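Separin (Saccharomyces cerevisiae, PDB 5U1T) triggers sister-chromatid separation at the onset of anaphase by cleaving the cohesin subunit Scc1, acting as a caspase-like cysteine protease held inactive by securin for most of the cell cycle. Local coordinates at residues Lys1393-Arg1397 with Phe1398-Leu1402; Tyr1515-Leu1519 with Gly1520-Met1524. All coordinates share one frame; numbering follows the deposited sequence.

Interactions 1 and 2 are the C-terminal ends of two helices, 1388-1397 and 1513-1519, within the peptidase C50 region of separase, with centres 14 Å apart. They meet through the loop that leaves the second helix. Pro1523 of interaction 2 is covered by interaction 1, with its CB 3.6 Å from CE2 of Phe1398 and its CA 3.6 Å from CD2 of Leu1394. The guanidinium of Arg1397 also approaches the carbonyl oxygen of Gly1521, but too closely for the modelled geometry to be trusted. Neither contact forms the active site, whose cysteine, assigned by similarity, is Cys1497; interaction 2 does lead directly into strand 1524-1528, next to strand 1492-1494 in the sheet.

Interaction 1 of 2, residues Lys1393-Arg1397 with Phe1398-Leu1402; sequences KLLSR and FHYQL
Leu1395 and Tyr1400 form the tight part of this local contact, where the chain folds back against the last turn of helix 1388-1397. CB of Leu1395 lies 3.4 Å from CE1 of Tyr1400, and the two side chains cross at about a right angle. The carbonyl oxygen of Leu1395 sits above the centre of the tyrosine ring, 3.9 Å from its plane, with the amide N of Ser1396 over the same face nearer the rim. That oxygen also receives two backbone bonds, from Tyr1400 N at 2.9 Å and from Phe1398 N at 3.1 Å, which arrive from opposite faces of the carbonyl plane. Tyr1400 CG stands beside its own backbone N (chi1 -66°), which turns the ring back along the helix. There OH accepts a hydrogen bond from Ser1396 OG (3.0 Å) and is itself hydrogen-bonded to OD1 of Asn1392, its strongest polar partner, one turn before the serine.

Phe1398 and Arg1397 run side by side in the same direction. CG of Arg1397 makes a CH-pi contact over one face of the phenyl ring, 4.1 Å from its centroid, and the extended chain carries the guanidinium onward with its plane 19° from that of the ring. At the ring's edge lies the carbonyl oxygen of Leu1394, 3.2 Å from Phe1398 CD2.

The solvent side is looser: His1399 is exposed and directs its CB away from the helix. Elsewhere Leu1402 touches Leu1395 lightly, methyl to methyl, and its packing continues onto Phe1356 and Phe1359 of strand 1353-1362. Positive phi at both His1399 and Tyr1400 lets the chain reverse sharply toward strand 1404-1406. The five-residue bond from Tyr1400 N to Leu1395 O, with a weak one from His1399 N to Ser1396 O inside it, resembles the bonding of a Schellman motif.

Interaction 2 of 2, residues Tyr1515-Leu1519 with Gly1520-Met1524; sequences YTYLL and GGCPM
Tyr1517 and Cys1522 meet where helix 1513-1519 ends in a Schellman motif, with Gly1521 as the residue of positive phi (92°). The backbone bonds define the motif. Cys1522 N reaches back five residues to Tyr1517 O at 3.2 Å, and Gly1521 N reaches Leu1518 O at 3.0 Å; both amides come from above the plane of the carbonyl they bind. One step earlier, Gly1520 N keeps the helical bond to Thr1516 O, 2.9 Å long and with its donor tilted 15° from the carbonyl plane, and adds a weak one to Tyr1517 O. At the backbone angles of Gly1521 a CB would be jammed against the carbonyl oxygen of Gly1520, which explains the glycine. The last-turn carbonyl of Leu1519 is bonded by Lys1085 of helix 1075-1088.

Apolar packing is confined to one pair across the turn. Cys1522 directs its CB toward the helix, 3.9 Å from CB of Tyr1517, and both residues also rest on Ser1492 of strand 1492-1494. The phenol continues away from the turn, and its OH is satisfied by the carbonyl oxygen of Gly1473.

A separate van der Waals contact sets a methyl against a backbone oxygen: Leu1518 brings CD2 to 3.6 Å from Cys1522 O, with Tyr1588 and Pro1386 as further neighbours.

The capped turn thus links the helix to strand 1524-1528 of the central sheet, in a partly buried setting. Within it the position of the thiol follows from the cysteine's first torsion: SG lies opposite the backbone N (chi1 -174°), which places the sulfur at the edge of the Tyr1517 ring, near its plane.

Interaction 1 of 2, residues Lys1393-Arg1397 with Phe1398-Leu1402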
loop_
_atom_site.group_PDB
_atom_site.type_symbol
_atom_site.label_atom_id
_atom_site.label_comp_id
_atom_site.label_asym_id
_atom_site.label_seq_id
_atom_site.Cartn_x
_atom_site.Cartn_y
_atom_site.Cartn_z
ATOM N N LYS A 1393 9.510 -10.727 -43.736
ATOM C CA LYS A 1393 8.056 -10.853 -43.758
ATOM C C LYS A 1393 7.487 -9.964 -44.871
ATOM O O LYS A 1393 6.542 -10.358 -45.559
ATOM C CB LYS A 1393 7.436 -10.519 -42.395
ATOM C CG LYS A 1393 7.827 -11.510 -41.275
ATOM C CD LYS A 1393 7.620 -13.005 -41.664
ATOM C CE LYS A 1393 8.402 -13.937 -40.708
ATOM N NZ LYS A 1393 9.890 -13.605 -40.672
ATOM N N LEU A 1394 8.072 -8.782 -45.060
ATOM C CA LEU A 1394 7.666 -7.907 -46.151
ATOM C C LEU A 1394 7.868 -8.612 -47.491
ATOM O O LEU A 1394 7.002 -8.556 -48.368
ATOM C CB LEU A 1394 8.447 -6.598 -46.124
ATOM C CG LEU A 1394 7.746 -5.411 -45.477
ATOM C CD1 LEU A 1394 8.533 -4.140 -45.726
ATOM C CD2 LEU A 1394 6.337 -5.279 -46.005
ATOM N N LEU A 1395 9.006 -9.283 -47.646
ATOM C CA LEU A 1395 9.269 -10.009 -48.881
ATOM C C LEU A 1395 8.357 -11.242 -48.997
ATOM O O LEU A 1395 7.860 -11.552 -50.082
ATOM C CB LEU A 1395 10.748 -10.413 -48.985
ATOM C CG LEU A 1395 11.816 -9.312 -49.091
ATOM C CD1 LEU A 1395 13.192 -9.904 -49.310
ATOM C CD2 LEU A 1395 11.511 -8.308 -50.169
ATOM N N SER A 1396 8.118 -11.941 -47.894
ATOM C CA SER A 1396 7.156 -13.048 -47.930
ATOM C C SER A 1396 5.753 -12.565 -48.315
ATOM O O SER A 1396 5.020 -13.268 -48.996
ATOM C CB SER A 1396 7.101 -13.774 -46.582
ATOM O OG SER A 1396 8.036 -14.841 -46.547
ATOM N N ARG A 1397 5.401 -11.358 -47.892
ATOM C CA ARG A 1397 4.093 -10.787 -48.185
ATOM C C ARG A 1397 3.885 -10.590 -49.679
ATOM O O ARG A 1397 2.748 -10.621 -50.160
ATOM C CB ARG A 1397 3.923 -9.454 -47.450
ATOM C CG ARG A 1397 2.537 -8.830 -47.527
ATOM C CD ARG A 1397 2.490 -7.535 -46.720
ATOM N NE ARG A 1397 1.428 -6.648 -47.184
ATOM C CZ ARG A 1397 1.126 -5.482 -46.619
ATOM N NH1 ARG A 1397 0.135 -4.733 -47.113
ATOM N NH2 ARG A 1397 1.822 -5.069 -45.563
ATOM N N PHE A 1398 4.973 -10.397 -50.420
ATOM C CA PHE A 1398 4.868 -10.148 -51.860
ATOM C C PHE A 1398 5.713 -11.148 -52.672
ATOM O O PHE A 1398 6.393 -10.777 -53.638
ATOM C CB PHE A 1398 5.280 -8.698 -52.183
ATOM C CG PHE A 1398 4.465 -7.643 -51.460
ATOM C CD1 PHE A 1398 3.228 -7.243 -51.946
ATOM C CD2 PHE A 1398 4.942 -7.051 -50.297
ATOM C CE1 PHE A 1398 2.479 -6.274 -51.287
ATOM C CE2 PHE A 1398 4.201 -6.083 -49.630
ATOM C CZ PHE A 1398 2.964 -5.696 -50.127
ATOM N N HIS A 1399 5.708 -12.385 -52.222
ATOM C CA HIS A 1399 6.345 -13.475 -52.922
ATOM C C HIS A 1399 7.667 -13.110 -53.538
ATOM O O HIS A 1399 7.961 -13.506 -54.635
ATOM C CB HIS A 1399 5.403 -14.001 -53.976
ATOM C CG HIS A 1399 4.055 -14.329 -53.452
ATOM N ND1 HIS A 1399 3.005 -13.450 -53.519
ATOM C CD2 HIS A 1399 3.584 -15.439 -52.849
ATOM C CE1 HIS A 1399 1.939 -14.007 -52.986
ATOM N NE2 HIS A 1399 2.264 -15.215 -52.571
ATOM N N TYR A 1400 8.451 -12.333 -52.823
ATOM C CA TYR A 1400 9.845 -12.145 -53.148
ATOM C C TYR A 1400 10.020 -11.574 -54.533
ATOM O O TYR A 1400 10.801 -12.054 -55.318
ATOM C CB TYR A 1400 10.604 -13.443 -52.998
ATOM C CG TYR A 1400 10.658 -13.910 -51.585
ATOM C CD1 TYR A 1400 11.422 -13.256 -50.659
ATOM C CD2 TYR A 1400 9.929 -14.993 -51.167
ATOM C CE1 TYR A 1400 11.464 -13.674 -49.355
ATOM C CE2 TYR A 1400 9.972 -15.414 -49.859
ATOM C CZ TYR A 1400 10.743 -14.742 -48.970
ATOM O OH TYR A 1400 10.796 -15.146 -47.688
ATOM N N GLN A 1401 9.292 -10.521 -54.819
ATOM C CA GLN A 1401 9.239 -10.004 -56.147
ATOM C C GLN A 1401 9.550 -8.549 -56.058
ATOM O O GLN A 1401 8.717 -7.781 -55.645
ATOM C CB GLN A 1401 7.830 -10.176 -56.679
ATOM C CG GLN A 1401 7.399 -11.619 -56.895
ATOM C CD GLN A 1401 5.965 -11.743 -57.356
ATOM O OE1 GLN A 1401 5.153 -10.869 -57.100
ATOM N NE2 GLN A 1401 5.653 -12.829 -58.039
ATOM N N LEU A 1402 10.755 -8.163 -56.441
ATOM C CA LEU A 1402 11.135 -6.758 -56.465
ATOM C C LEU A 1402 11.151 -6.267 -57.877
ATOM O O LEU A 1402 11.677 -6.915 -58.744
ATOM C CB LEU A 1402 12.530 -6.572 -55.891
ATOM C CG LEU A 1402 12.806 -6.878 -54.430
ATOM C CD1 LEU A 1402 12.332 -8.265 -54.086
ATOM C CD2 LEU A 1402 14.284 -6.751 -54.171
#

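Interaction 2 of 2, residues Tyr1515-Leu1519 with Gly1520-Met1524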
loop_
_atom_site.group_PDB
_atom_site.type_symbol
_atom_site.label_atom_id
_atom_site.label_comp_id
_atom_site.label_asym_id
_atom_site.label_seq_id
_atom_site.Cartn_x
_atom_site.Cartn_y
_atom_site.Cartn_z
ATOM N N TYR A 1515 8.332 4.029 -37.749
ATOM C CA TYR A 1515 8.185 2.686 -37.226
ATOM C C TYR A 1515 6.735 2.306 -37.071
ATOM O O TYR A 1515 6.386 1.146 -37.177
ATOM C CB TYR A 1515 8.812 2.575 -35.844
ATOM C CG TYR A 1515 10.300 2.404 -35.809
ATOM C CD1 TYR A 1515 11.024 2.203 -36.952
ATOM C CD2 TYR A 1515 10.976 2.457 -34.618
ATOM C CE1 TYR A 1515 12.388 2.060 -36.907
ATOM C CE2 TYR A 1515 12.335 2.313 -34.564
ATOM C CZ TYR A 1515 13.029 2.112 -35.709
ATOM O OH TYR A 1515 14.376 1.963 -35.641
ATOM N N THR A 1516 5.887 3.276 -36.783
ATOM C CA THR A 1516 4.488 2.967 -36.608
ATOM C C THR A 1516 3.865 2.495 -37.906
ATOM O O THR A 1516 3.130 1.533 -37.906
ATOM C CB THR A 1516 3.697 4.108 -35.974
ATOM O OG1 THR A 1516 3.269 5.005 -36.982
ATOM C CG2 THR A 1516 4.536 4.843 -35.010
ATOM N N TYR A 1517 4.176 3.142 -39.013
ATOM C CA TYR A 1517 3.625 2.713 -40.274
ATOM C C TYR A 1517 4.090 1.322 -40.568
ATOM O O TYR A 1517 3.310 0.482 -40.946
ATOM C CB TYR A 1517 4.023 3.630 -41.399
ATOM C CG TYR A 1517 3.172 4.850 -41.516
ATOM C CD1 TYR A 1517 3.121 5.766 -40.504
ATOM C CD2 TYR A 1517 2.434 5.095 -42.644
ATOM C CE1 TYR A 1517 2.355 6.896 -40.607
ATOM C CE2 TYR A 1517 1.661 6.222 -42.752
ATOM C CZ TYR A 1517 1.630 7.116 -41.726
ATOM O OH TYR A 1517 0.865 8.237 -41.816
ATOM N N LEU A 1518 5.368 1.063 -40.393
ATOM C CA LEU A 1518 5.859 -0.277 -40.684
ATOM C C LEU A 1518 5.043 -1.298 -39.915
ATOM O O LEU A 1518 4.681 -2.348 -40.445
ATOM C CB LEU A 1518 7.339 -0.395 -40.336
ATOM C CG LEU A 1518 8.268 0.260 -41.353
ATOM C CD1 LEU A 1518 9.729 0.231 -40.900
ATOM C CD2 LEU A 1518 8.097 -0.450 -42.669
ATOM N N LEU A 1519 4.730 -0.964 -38.668
ATOM C CA LEU A 1519 3.988 -1.870 -37.808
ATOM C C LEU A 1519 2.513 -1.967 -38.211
ATOM O O LEU A 1519 1.847 -2.955 -37.915
ATOM C CB LEU A 1519 4.113 -1.437 -36.349
ATOM C CG LEU A 1519 5.493 -1.676 -35.745
ATOM C CD1 LEU A 1519 5.522 -1.191 -34.308
ATOM C CD2 LEU A 1519 5.836 -3.153 -35.828
ATOM N N GLY A 1520 2.009 -0.944 -38.893
ATOM C CA GLY A 1520 0.681 -1.004 -39.476
ATOM C C GLY A 1520 0.628 -1.841 -40.743
ATOM O O GLY A 1520 -0.439 -2.038 -41.328
ATOM N N GLY A 1521 1.777 -2.338 -41.184
ATOM C CA GLY A 1521 1.798 -3.209 -42.341
ATOM C C GLY A 1521 2.023 -2.454 -43.636
ATOM O O GLY A 1521 1.815 -2.990 -44.721
ATOM N N CYS A 1522 2.429 -1.194 -43.506
ATOM C CA CYS A 1522 2.949 -0.426 -44.632
ATOM C C CYS A 1522 4.193 -1.138 -45.152
ATOM O O CYS A 1522 5.056 -1.532 -44.354
ATOM C CB CYS A 1522 3.278 1.013 -44.211
ATOM S SG CYS A 1522 3.775 2.136 -45.543
ATOM N N PRO A 1523 4.259 -1.342 -46.482
ATOM C CA PRO A 1523 5.354 -2.008 -47.184
ATOM C C PRO A 1523 6.361 -1.036 -47.806
ATOM O O PRO A 1523 7.389 -1.471 -48.330
ATOM C CB PRO A 1523 4.617 -2.797 -48.269
ATOM C CG PRO A 1523 3.475 -1.939 -48.610
ATOM C CD PRO A 1523 3.094 -1.167 -47.365
ATOM N N MET A 1524 6.068 0.260 -47.760
ATOM C CA MET A 1524 6.987 1.287 -48.269
ATOM C C MET A 1524 6.553 2.629 -47.717
ATOM O O MET A 1524 5.485 3.110 -48.049
ATOM C CB MET A 1524 7.002 1.333 -49.808
ATOM C CG MET A 1524 8.106 2.207 -50.441
ATOM S SD MET A 1524 8.067 4.001 -50.185
ATOM C CE MET A 1524 6.430 4.393 -50.778
#